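Anthranilate-CoA ligase (Stigmatella aurantiaca, PDB 4WV3) belongs to the ANL superfamily of CoA ligase-like enzymes, with a large AMP-binding domain and a smaller C-terminal domain. Local coordinates at residues 361-375 with 388-401. Sequence-based numbering, arbitrary orientation.
With 3UK (5'-O-[(S)-[(2-aminobenzoyl)oxy](hydroxy)phosphoryl]adenosine), chain C.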
ATOM      1  N   GLY A 361      17.827 -21.520  -1.258  1.00 28.07           N
ATOM      2  CA  GLY A 361      18.054 -21.043  -2.610  1.00 26.85           C
ATOM      3  C   GLY A 361      16.911 -21.344  -3.561  1.00 29.31           C
ATOM      4  O   GLY A 361      16.804 -20.734  -4.625  1.00 28.23           O
ATOM      5  N   GLU A 362      16.053 -22.285  -3.178  1.00 32.73           N
ATOM      6  CA  GLU A 362      14.928 -22.678  -4.023  1.00 36.97           C
ATOM      7  C   GLU A 362      13.675 -21.848  -3.764  1.00 27.31           C
ATOM      8  O   GLU A 362      13.482 -21.312  -2.672  1.00 26.39           O
ATOM      9  CB  GLU A 362      14.615 -24.168  -3.859  1.00 30.17           C
ATOM     10  CG  GLU A 362      15.596 -25.086  -4.570  1.00 42.78           C
ATOM     11  CD  GLU A 362      15.243 -26.552  -4.416  1.00 58.42           C
ATOM     12  OE1 GLU A 362      14.153 -26.958  -4.874  1.00 65.80           O
ATOM     13  OE2 GLU A 362      16.056 -27.298  -3.832  1.00 57.64           O
ATOM     14  N   ILE A 363      12.826 -21.754  -4.782  1.00 29.99           N
ATOM     15  CA  ILE A 363      11.589 -20.992  -4.692  1.00 24.94           C
ATOM     16  C   ILE A 363      10.566 -21.717  -3.828  1.00 27.14           C
ATOM     17  O   ILE A 363      10.286 -22.898  -4.039  1.00 28.49           O
ATOM     18  CB  ILE A 363      10.980 -20.757  -6.085  1.00 18.13           C
ATOM     19  CG1 ILE A 363      12.053 -20.274  -7.062  1.00 27.51           C
ATOM     20  CG2 ILE A 363       9.836 -19.763  -6.007  1.00 19.72           C
ATOM     21  CD1 ILE A 363      11.548 -20.076  -8.473  1.00 23.10           C
ATOM     22  N   GLY A 364      10.012 -21.005  -2.853  1.00 20.60           N
ATOM     23  CA  GLY A 364       9.001 -21.567  -1.979  1.00 17.17           C
ATOM     24  C   GLY A 364       7.914 -20.563  -1.653  1.00 20.26           C
ATOM     25  O   GLY A 364       8.050 -19.372  -1.937  1.00 19.94           O
ATOM     26  N   ASN A 365       6.826 -21.045  -1.061  1.00 18.38           N
ATOM     27  CA  ASN A 365       5.733 -20.173  -0.653  1.00 19.99           C
ATOM     28  C   ASN A 365       6.045 -19.475   0.666  1.00 19.52           C
ATOM     29  O   ASN A 365       6.626 -20.072   1.571  1.00 17.68           O
ATOM     30  CB  ASN A 365       4.428 -20.964  -0.540  1.00 19.26           C
ATOM     31  CG  ASN A 365       4.052 -21.654  -1.837  1.00 24.79           C
ATOM     32  OD1 ASN A 365       3.442 -21.051  -2.720  1.00 28.34           O
ATOM     33  ND2 ASN A 365       4.417 -22.925  -1.958  1.00 24.02           N
ATOM     34  N   VAL A 366       5.657 -18.210   0.770  1.00 16.29           N
ATOM     35  CA  VAL A 366       5.957 -17.415   1.956  1.00 17.24           C
ATOM     36  C   VAL A 366       4.945 -17.622   3.077  1.00 16.59           C
ATOM     37  O   VAL A 366       3.750 -17.383   2.903  1.00 21.24           O
ATOM     38  CB  VAL A 366       6.026 -15.914   1.623  1.00 17.33           C
ATOM     39  CG1 VAL A 366       6.153 -15.093   2.897  1.00 22.27           C
ATOM     40  CG2 VAL A 366       7.186 -15.640   0.694  1.00 14.21           C
ATOM     41  N   LEU A 367       5.436 -18.067   4.229  1.00 17.90           N
ATOM     42  CA  LEU A 367       4.618 -18.150   5.432  1.00 19.27           C
ATOM     43  C   LEU A 367       5.138 -17.170   6.478  1.00 19.47           C
ATOM     44  O   LEU A 367       6.304 -17.221   6.871  1.00 15.29           O
ATOM     45  CB  LEU A 367       4.599 -19.575   5.986  1.00 18.67           C
ATOM     46  CG  LEU A 367       3.702 -20.565   5.239  1.00 18.27           C
ATOM     47  CD1 LEU A 367       3.802 -21.954   5.848  1.00 11.96           C
ATOM     48  CD2 LEU A 367       2.261 -20.079   5.242  1.00 15.58           C
ATOM     49  N   LEU A 368       4.265 -16.271   6.917  1.00 19.68           N
ATOM     50  CA  LEU A 368       4.646 -15.222   7.852  1.00 13.52           C
ATOM     51  C   LEU A 368       4.087 -15.467   9.250  1.00 16.34           C
ATOM     52  O   LEU A 368       2.907 -15.773   9.414  1.00 16.39           O
ATOM     53  CB  LEU A 368       4.178 -13.860   7.335  1.00 12.11           C
ATOM     54  CG  LEU A 368       4.269 -12.681   8.305  1.00 14.91           C
ATOM     55  CD1 LEU A 368       5.714 -12.413   8.702  1.00 12.95           C
ATOM     56  CD2 LEU A 368       3.632 -11.442   7.695  1.00 13.08           C
ATOM     57  N   ARG A 369       4.949 -15.331  10.251  1.00 15.95           N
ATOM     58  CA  ARG A 369       4.536 -15.441  11.643  1.00 14.00           C
ATOM     59  C   ARG A 369       4.575 -14.057  12.281  1.00 15.61           C
ATOM     60  O   ARG A 369       5.640 -13.456  12.413  1.00 18.85           O
ATOM     61  CB  ARG A 369       5.454 -16.406  12.390  1.00 19.93           C
ATOM     62  CG  ARG A 369       5.035 -16.709  13.815  1.00 23.11           C
ATOM     63  CD  ARG A 369       5.869 -17.847  14.377  1.00 25.12           C
ATOM     64  NE  ARG A 369       5.457 -18.227  15.723  1.00 37.41           N
ATOM     65  CZ  ARG A 369       5.903 -19.305  16.361  1.00 57.49           C
ATOM     66  NH1 ARG A 369       6.773 -20.112  15.770  1.00 54.88           N
ATOM     67  NH2 ARG A 369       5.477 -19.576  17.586  1.00 61.04           N
ATOM     68  N   SER A 370       3.408 -13.554  12.670  1.00 17.81           N
ATOM     69  CA  SER A 370       3.286 -12.169  13.111  1.00 13.07           C
ATOM     70  C   SER A 370       2.238 -11.973  14.200  1.00 16.02           C
ATOM     71  O   SER A 370       1.243 -12.696  14.258  1.00 19.26           O
ATOM     72  CB  SER A 370       2.944 -11.278  11.916  1.00 16.16           C
ATOM     73  OG  SER A 370       2.422 -10.030  12.340  1.00 16.38           O
ATOM     74  N   GLU A 371       2.464 -10.984  15.059  1.00 13.98           N
ATOM     75  CA  GLU A 371       1.472 -10.597  16.053  1.00 14.68           C
ATOM     76  C   GLU A 371       0.639  -9.425  15.547  1.00 13.48           C
ATOM     77  O   GLU A 371      -0.270  -8.955  16.229  1.00 10.69           O
ATOM     78  CB  GLU A 371       2.140 -10.236  17.380  1.00 11.78           C
ATOM     79  CG  GLU A 371       2.686 -11.430  18.141  1.00 13.37           C
ATOM     80  CD  GLU A 371       3.189 -11.061  19.523  1.00 13.24           C
ATOM     81  OE1 GLU A 371       3.658  -9.917  19.706  1.00 14.08           O
ATOM     82  OE2 GLU A 371       3.111 -11.917  20.429  1.00 15.37           O
ATOM     83  N   THR A 372       0.956  -8.960  14.342  1.00 11.16           N
ATOM     84  CA  THR A 372       0.237  -7.846  13.738  1.00 15.39           C
ATOM     85  C   THR A 372      -0.684  -8.333  12.624  1.00 14.15           C
ATOM     86  O   THR A 372      -1.415  -7.547  12.019  1.00  8.92           O
ATOM     87  CB  THR A 372       1.208  -6.795  13.171  1.00 13.26           C
ATOM     88  OG1 THR A 372       1.908  -7.341  12.047  1.00 10.63           O
ATOM     89  CG2 THR A 372       2.209  -6.378  14.232  1.00 12.04           C
ATOM     90  N   ALA A 373      -0.642  -9.634  12.359  1.00 12.45           N
ATOM     91  CA  ALA A 373      -1.465 -10.231  11.319  1.00 13.58           C
ATOM     92  C   ALA A 373      -2.923 -10.307  11.757  1.00 14.77           C
ATOM     93  O   ALA A 373      -3.215 -10.498  12.936  1.00 17.01           O
ATOM     94  CB  ALA A 373      -0.946 -11.615  10.962  1.00 14.64           C
ATOM     95  N   ALA A 374      -3.833 -10.154  10.801  1.00 11.45           N
ATOM     96  CA  ALA A 374      -5.258 -10.260  11.085  1.00 14.28           C
ATOM     97  C   ALA A 374      -5.611 -11.687  11.488  1.00 13.99           C
ATOM     98  O   ALA A 374      -4.873 -12.628  11.192  1.00 11.87           O
ATOM     99  CB  ALA A 374      -6.074  -9.826   9.879  1.00  8.43           C
ATOM    100  N   LEU A 375      -6.739 -11.844  12.171  1.00 15.01           N
ATOM    101  CA  LEU A 375      -7.165 -13.154  12.645  1.00 15.20           C
ATOM    102  C   LEU A 375      -7.916 -13.910  11.552  1.00 17.84           C
ATOM    103  O   LEU A 375      -7.810 -15.133  11.441  1.00 16.56           O
ATOM    104  CB  LEU A 375      -8.031 -13.004  13.896  1.00 12.13           C
ATOM    105  CG  LEU A 375      -7.703 -13.943  15.058  1.00 18.52           C
ATOM    106  CD1 LEU A 375      -6.200 -14.133  15.184  1.00 12.05           C
ATOM    107  CD2 LEU A 375      -8.278 -13.391  16.351  1.00 15.93           C
ATOM    108  N   PHE A 388      -5.026 -17.643   6.602  1.00 17.61           N
ATOM    109  CA  PHE A 388      -4.563 -17.585   7.982  1.00 14.42           C
ATOM    110  C   PHE A 388      -4.396 -18.985   8.560  1.00 13.87           C
ATOM    111  O   PHE A 388      -5.311 -19.524   9.180  1.00 13.33           O
ATOM    112  CB  PHE A 388      -5.539 -16.767   8.827  1.00 12.27           C
ATOM    113  CG  PHE A 388      -5.821 -15.401   8.269  1.00 15.64           C
ATOM    114  CD1 PHE A 388      -5.001 -14.330   8.579  1.00 13.45           C
ATOM    115  CD2 PHE A 388      -6.899 -15.190   7.424  1.00 15.24           C
ATOM    116  CE1 PHE A 388      -5.251 -13.072   8.063  1.00 10.77           C
ATOM    117  CE2 PHE A 388      -7.155 -13.934   6.904  1.00 16.67           C
ATOM    118  CZ  PHE A 388      -6.331 -12.874   7.226  1.00 11.85           C
ATOM    119  N   GLN A 389      -3.219 -19.566   8.355  1.00 15.92           N
ATOM    120  CA  GLN A 389      -2.952 -20.937   8.776  1.00 13.90           C
ATOM    121  C   GLN A 389      -2.319 -20.999  10.161  1.00 15.75           C
ATOM    122  O   GLN A 389      -1.130 -21.286  10.300  1.00 18.70           O
ATOM    123  CB  GLN A 389      -2.052 -21.635   7.756  1.00 17.74           C
ATOM    124  CG  GLN A 389      -2.585 -21.589   6.335  1.00 13.64           C
ATOM    125  CD  GLN A 389      -1.602 -22.152   5.329  1.00 22.11           C
ATOM    126  OE1 GLN A 389      -0.592 -22.750   5.700  1.00 22.81           O
ATOM    127  NE2 GLN A 389      -1.890 -21.958   4.047  1.00 22.64           N
ATOM    128  N   GLY A 390      -3.125 -20.732  11.183  1.00 17.51           N
ATOM    129  CA  GLY A 390      -2.653 -20.759  12.555  1.00 18.08           C
ATOM    130  C   GLY A 390      -1.722 -19.603  12.860  1.00 17.50           C
ATOM    131  O   GLY A 390      -2.099 -18.440  12.717  1.00 19.77           O
ATOM    132  N   GLU A 391      -0.503 -19.924  13.282  1.00 16.94           N
ATOM    133  CA  GLU A 391       0.498 -18.902  13.570  1.00 22.27           C
ATOM    134  C   GLU A 391       1.176 -18.408  12.299  1.00 20.08           C
ATOM    135  O   GLU A 391       1.946 -17.449  12.331  1.00 14.27           O
ATOM    136  CB  GLU A 391       1.558 -19.429  14.538  1.00 20.20           C
ATOM    137  CG  GLU A 391       1.092 -19.573  15.973  1.00 25.69           C
ATOM    138  CD  GLU A 391       2.250 -19.738  16.938  1.00 42.37           C
ATOM    139  OE1 GLU A 391       2.530 -20.884  17.347  1.00 49.68           O
ATOM    140  OE2 GLU A 391       2.882 -18.718  17.287  1.00 42.62           O
ATOM    141  N   TRP A 392       0.891 -19.071  11.182  1.00 16.35           N
ATOM    142  CA  TRP A 392       1.527 -18.729   9.915  1.00 15.19           C
ATOM    143  C   TRP A 392       0.560 -18.082   8.928  1.00 15.51           C
ATOM    144  O   TRP A 392      -0.569 -18.539   8.752  1.00 16.49           O
ATOM    145  CB  TRP A 392       2.180 -19.965   9.294  1.00 15.39           C
ATOM    146  CG  TRP A 392       3.297 -20.508  10.124  1.00 13.87           C
ATOM    147  CD1 TRP A 392       3.242 -21.570  10.977  1.00 22.84           C
ATOM    148  CD2 TRP A 392       4.636 -20.006  10.193  1.00 16.96           C
ATOM    149  NE1 TRP A 392       4.467 -21.766  11.568  1.00 24.57           N
ATOM    150  CE2 TRP A 392       5.340 -20.818  11.103  1.00 22.26           C
ATOM    151  CE3 TRP A 392       5.309 -18.951   9.569  1.00 18.57           C
ATOM    152  CZ2 TRP A 392       6.684 -20.609  11.406  1.00 16.94           C
ATOM    153  CZ3 TRP A 392       6.643 -18.744   9.871  1.00 17.42           C
ATOM    154  CH2 TRP A 392       7.316 -19.569  10.781  1.00 18.53           C
ATOM    155  N   LEU A 393       1.023 -17.014   8.288  1.00 15.77           N
ATOM    156  CA  LEU A 393       0.215 -16.275   7.326  1.00 14.73           C
ATOM    157  C   LEU A 393       0.711 -16.501   5.903  1.00 19.78           C
ATOM    158  O   LEU A 393       1.868 -16.221   5.588  1.00 19.73           O
ATOM    159  CB  LEU A 393       0.246 -14.781   7.652  1.00 14.08           C
ATOM    160  CG  LEU A 393      -0.467 -13.852   6.669  1.00 17.23           C
ATOM    161  CD1 LEU A 393      -1.958 -14.127   6.667  1.00 15.17           C
ATOM    162  CD2 LEU A 393      -0.188 -12.394   7.004  1.00 13.39           C
ATOM    163  N   ALA A 394      -0.168 -17.010   5.045  1.00 14.97           N
ATOM    164  CA  ALA A 394       0.163 -17.201   3.638  1.00 13.94           C
ATOM    165  C   ALA A 394      -0.118 -15.923   2.856  1.00 15.27           C
ATOM    166  O   ALA A 394      -1.254 -15.454   2.809  1.00 21.09           O
ATOM    167  CB  ALA A 394      -0.628 -18.362   3.061  1.00 15.26           C
ATOM    168  N   THR A 395       0.921 -15.360   2.247  1.00 15.62           N
ATOM    169  CA  THR A 395       0.788 -14.103   1.518  1.00 19.11           C
ATOM    170  C   THR A 395       0.494 -14.326   0.038  1.00 19.33           C
ATOM    171  O   THR A 395       0.084 -13.403  -0.667  1.00 18.13           O
ATOM    172  CB  THR A 395       2.053 -13.233   1.649  1.00 16.33           C
ATOM    173  OG1 THR A 395       3.180 -13.937   1.111  1.00 15.75           O
ATOM    174  CG2 THR A 395       2.319 -12.895   3.108  1.00 16.12           C
ATOM    175  N   GLY A 396       0.705 -15.554  -0.426  1.00 19.60           N
ATOM    176  CA  GLY A 396       0.497 -15.890  -1.822  1.00 15.08           C
ATOM    177  C   GLY A 396       1.674 -15.480  -2.687  1.00 21.76           C
ATOM    178  O   GLY A 396       1.532 -15.275  -3.892  1.00 22.34           O
ATOM    179  N   ASP A 397       2.843 -15.363  -2.064  1.00 21.04           N
ATOM    180  CA  ASP A 397       4.050 -14.939  -2.765  1.00 19.73           C
ATOM    181  C   ASP A 397       5.068 -16.064  -2.893  1.00 17.66           C
ATOM    182  O   ASP A 397       5.164 -16.935  -2.028  1.00 19.33           O
ATOM    183  CB  ASP A 397       4.695 -13.752  -2.048  1.00 15.00           C
ATOM    184  CG  ASP A 397       3.876 -12.486  -2.166  1.00 17.37           C
ATOM    185  OD1 ASP A 397       3.513 -12.116  -3.303  1.00 16.77           O
ATOM    186  OD2 ASP A 397       3.589 -11.865  -1.123  1.00 17.59           O
ATOM    187  N   LYS A 398       5.828 -16.034  -3.983  1.00 19.56           N
ATOM    188  CA  LYS A 398       6.947 -16.948  -4.167  1.00 17.69           C
ATOM    189  C   LYS A 398       8.255 -16.202  -3.926  1.00 16.79           C
ATOM    190  O   LYS A 398       8.493 -15.143  -4.506  1.00 19.62           O
ATOM    191  CB  LYS A 398       6.928 -17.551  -5.573  1.00 19.54           C
ATOM    192  CG  LYS A 398       5.954 -18.709  -5.750  1.00 22.90           C
ATOM    193  CD  LYS A 398       6.374 -19.915  -4.921  1.00 24.17           C
ATOM    194  CE  LYS A 398       5.659 -21.183  -5.369  1.00 19.65           C
ATOM    195  NZ  LYS A 398       4.184 -21.084  -5.215  1.00 21.75           N
ATOM    196  N   TYR A 399       9.097 -16.758  -3.061  1.00 20.05           N
ATOM    197  CA  TYR A 399      10.369 -16.134  -2.714  1.00 16.67           C
ATOM    198  C   TYR A 399      11.497 -17.156  -2.717  1.00 18.02           C
ATOM    199  O   TYR A 399      11.263 -18.359  -2.604  1.00 18.06           O
ATOM    200  CB  TYR A 399      10.285 -15.492  -1.328  1.00 13.62           C
ATOM    201  CG  TYR A 399      10.025 -14.002  -1.328  1.00 16.83           C
ATOM    202  CD1 TYR A 399       8.738 -13.500  -1.464  1.00 19.16           C
ATOM    203  CD2 TYR A 399      11.066 -13.095  -1.171  1.00 20.34           C
ATOM    204  CE1 TYR A 399       8.493 -12.141  -1.453  1.00 14.93           C
ATOM    205  CE2 TYR A 399      10.832 -11.732  -1.162  1.00 17.72           C
ATOM    206  CZ  TYR A 399       9.542 -11.263  -1.305  1.00 16.14           C
ATOM    207  OH  TYR A 399       9.295  -9.909  -1.297  1.00 20.49           O
ATOM    208  N   PHE A 400      12.725 -16.667  -2.853  1.00 18.59           N
ATOM    209  CA  PHE A 400      13.905 -17.493  -2.630  1.00 20.22           C
ATOM    210  C   PHE A 400      14.973 -16.676  -1.915  1.00 19.14           C
ATOM    211  O   PHE A 400      14.969 -15.446  -1.977  1.00 15.46           O
ATOM    212  CB  PHE A 400      14.435 -18.098  -3.938  1.00 20.01           C
ATOM    213  CG  PHE A 400      15.021 -17.092  -4.889  1.00 22.92           C
ATOM    214  CD1 PHE A 400      16.377 -16.799  -4.863  1.00 30.78           C
ATOM    215  CD2 PHE A 400      14.222 -16.456  -5.825  1.00 20.91           C
ATOM    216  CE1 PHE A 400      16.920 -15.880  -5.741  1.00 22.08           C
ATOM    217  CE2 PHE A 400      14.760 -15.537  -6.708  1.00 20.14           C
ATOM    218  CZ  PHE A 400      16.112 -15.251  -6.666  1.00 26.70           C
ATOM    219  N   VAL A 401      15.881 -17.361  -1.230  1.00 21.89           N
ATOM    220  CA  VAL A 401      16.877 -16.685  -0.408  1.00 19.97           C
ATOM    221  C   VAL A 401      18.274 -16.766  -1.015  1.00 18.68           C
ATOM    222  O   VAL A 401      18.693 -17.818  -1.497  1.00 22.26           O
ATOM    223  CB  VAL A 401      16.901 -17.262   1.021  1.00 18.65           C
ATOM    224  CG1 VAL A 401      17.844 -16.465   1.904  1.00 16.43           C
ATOM    225  CG2 VAL A 401      15.500 -17.261   1.611  1.00 23.19           C
TER
HETATM  226  C10 3UK C 601       3.109  -7.516  -3.003  1.00 15.41           C
HETATM  227  C15 3UK C 601       5.477  -6.762  -2.805  1.00 14.30           C
HETATM  228  C17 3UK C 601       7.538  -7.431  -3.737  1.00 16.80           C
HETATM  229  C21 3UK C 601       3.186  -8.887  -2.390  1.00 16.10           C
HETATM  230  C26 3UK C 601       1.736  -3.359   1.292  1.00 15.05           C
HETATM  231  C28 3UK C 601       3.847  -2.469   2.054  1.00 16.55           C
HETATM  232  O01 3UK C 601       1.014  -3.816  -0.966  1.00 18.22           O
HETATM  233  C02 3UK C 601       0.857  -4.080   0.205  1.00 17.11           C
HETATM  234  O03 3UK C 601      -0.335  -4.729   0.632  1.00 21.84           O
HETATM  235  P04 3UK C 601      -1.350  -5.358  -0.419  1.00 17.89           P
HETATM  236  O05 3UK C 601      -2.566  -5.955   0.357  1.00 26.99           O
HETATM  237  O06 3UK C 601      -0.680  -6.538  -1.276  1.00 11.48           O
HETATM  238  C07 3UK C 601       0.437  -7.261  -0.737  1.00 10.92           C
HETATM  239  C08 3UK C 601       1.138  -7.953  -1.870  1.00  9.51           C
HETATM  240  O09 3UK C 601       1.831  -6.980  -2.683  1.00 16.06           O
HETATM  241  N11 3UK C 601       4.134  -6.672  -2.481  1.00 15.39           N
HETATM  242  C12 3UK C 601       3.954  -5.646  -1.597  1.00 14.80           C
HETATM  243  N13 3UK C 601       5.166  -5.079  -1.348  1.00 14.71           N
HETATM  244  C14 3UK C 601       6.127  -5.752  -2.084  1.00 14.12           C
HETATM  245  N16 3UK C 601       6.194  -7.581  -3.616  1.00 13.53           N
HETATM  246  N18 3UK C 601       8.213  -6.495  -3.083  1.00 19.80           N
HETATM  247  C19 3UK C 601       7.577  -5.645  -2.262  1.00 16.53           C
HETATM  248  N20 3UK C 601       8.307  -4.645  -1.566  1.00 15.28           N
HETATM  249  O22 3UK C 601       2.872  -9.863  -3.365  1.00 13.20           O
HETATM  250  C23 3UK C 601       2.167  -8.873  -1.352  1.00 11.91           C
HETATM  251  O24 3UK C 601       1.618 -10.196  -1.185  1.00 18.26           O
HETATM  252  O25 3UK C 601      -1.861  -4.269  -1.347  1.00 14.46           O
HETATM  253  C27 3UK C 601       3.069  -3.116   1.063  1.00 15.38           C
HETATM  254  C29 3UK C 601       3.250  -2.070   3.297  1.00 15.17           C
HETATM  255  C30 3UK C 601       1.918  -2.316   3.529  1.00 15.68           C
HETATM  256  C31 3UK C 601       1.137  -2.960   2.538  1.00 16.48           C
HETATM  257  N32 3UK C 601      -0.281  -3.222   2.782  1.00 18.68           N
HETATM  258  O   HOH W   1      15.085 -20.026  -0.837  1.00 22.33           O
HETATM  259  O   HOH W   2       2.056 -18.087   0.518  1.00 24.28           O
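R369 runs out almost fully extended, its CG opposite the backbone N (chi1 -174°), which carries the guanidinium past the W392 indole to E391, while the strand itself puts CB over one face of that indole, 3.9 Å from the centroid of the six-membered ring. NH2 of R369 meets OE2 of E391 at 2.7 Å in a salt bridge whose hydrogen bond is weak, bent to 121° at the hydrogen; the guanidinium and carboxylate planes are nearly perpendicular. Arginine suits this place because its long aliphatic stem can pack on an aromatic while its end carries charge; K349 adds a cation-pi contact to the same indole. K398 turns its chain at chi2 (-66°) and again at chi4, so that CD passes CG2 of I363 and NZ reaches OD1 of N365 at 2.6 Å, from above the amide plane. ND2 of N365 bonds to V351 O in the next strand.

Between these polar ends the antiparallel strands 364-369 and 392-401 pair through G364 with Y399 and L368 with L393. A beta bulge intervenes, where water bridges V366 O and G396 N; G396 has positive phi, which favours glycine there. On the ligand side, CG2 of V366 packs against CD1 of Y399 at 3.4 Å, and CB of V366 lies 3.5 Å from OG1 of T395. T395 OG1 in turn donates to OD2 of D397, which also receives O24 of the bound 3UK at 2.6 Å; O22 is modelled implausibly close to OD1, so that length is doubtful. With H409 also bonded to OD1, the carboxylate is gripped from several directions, which probably favours its charged form and fixes the ribose beside the bulged strand.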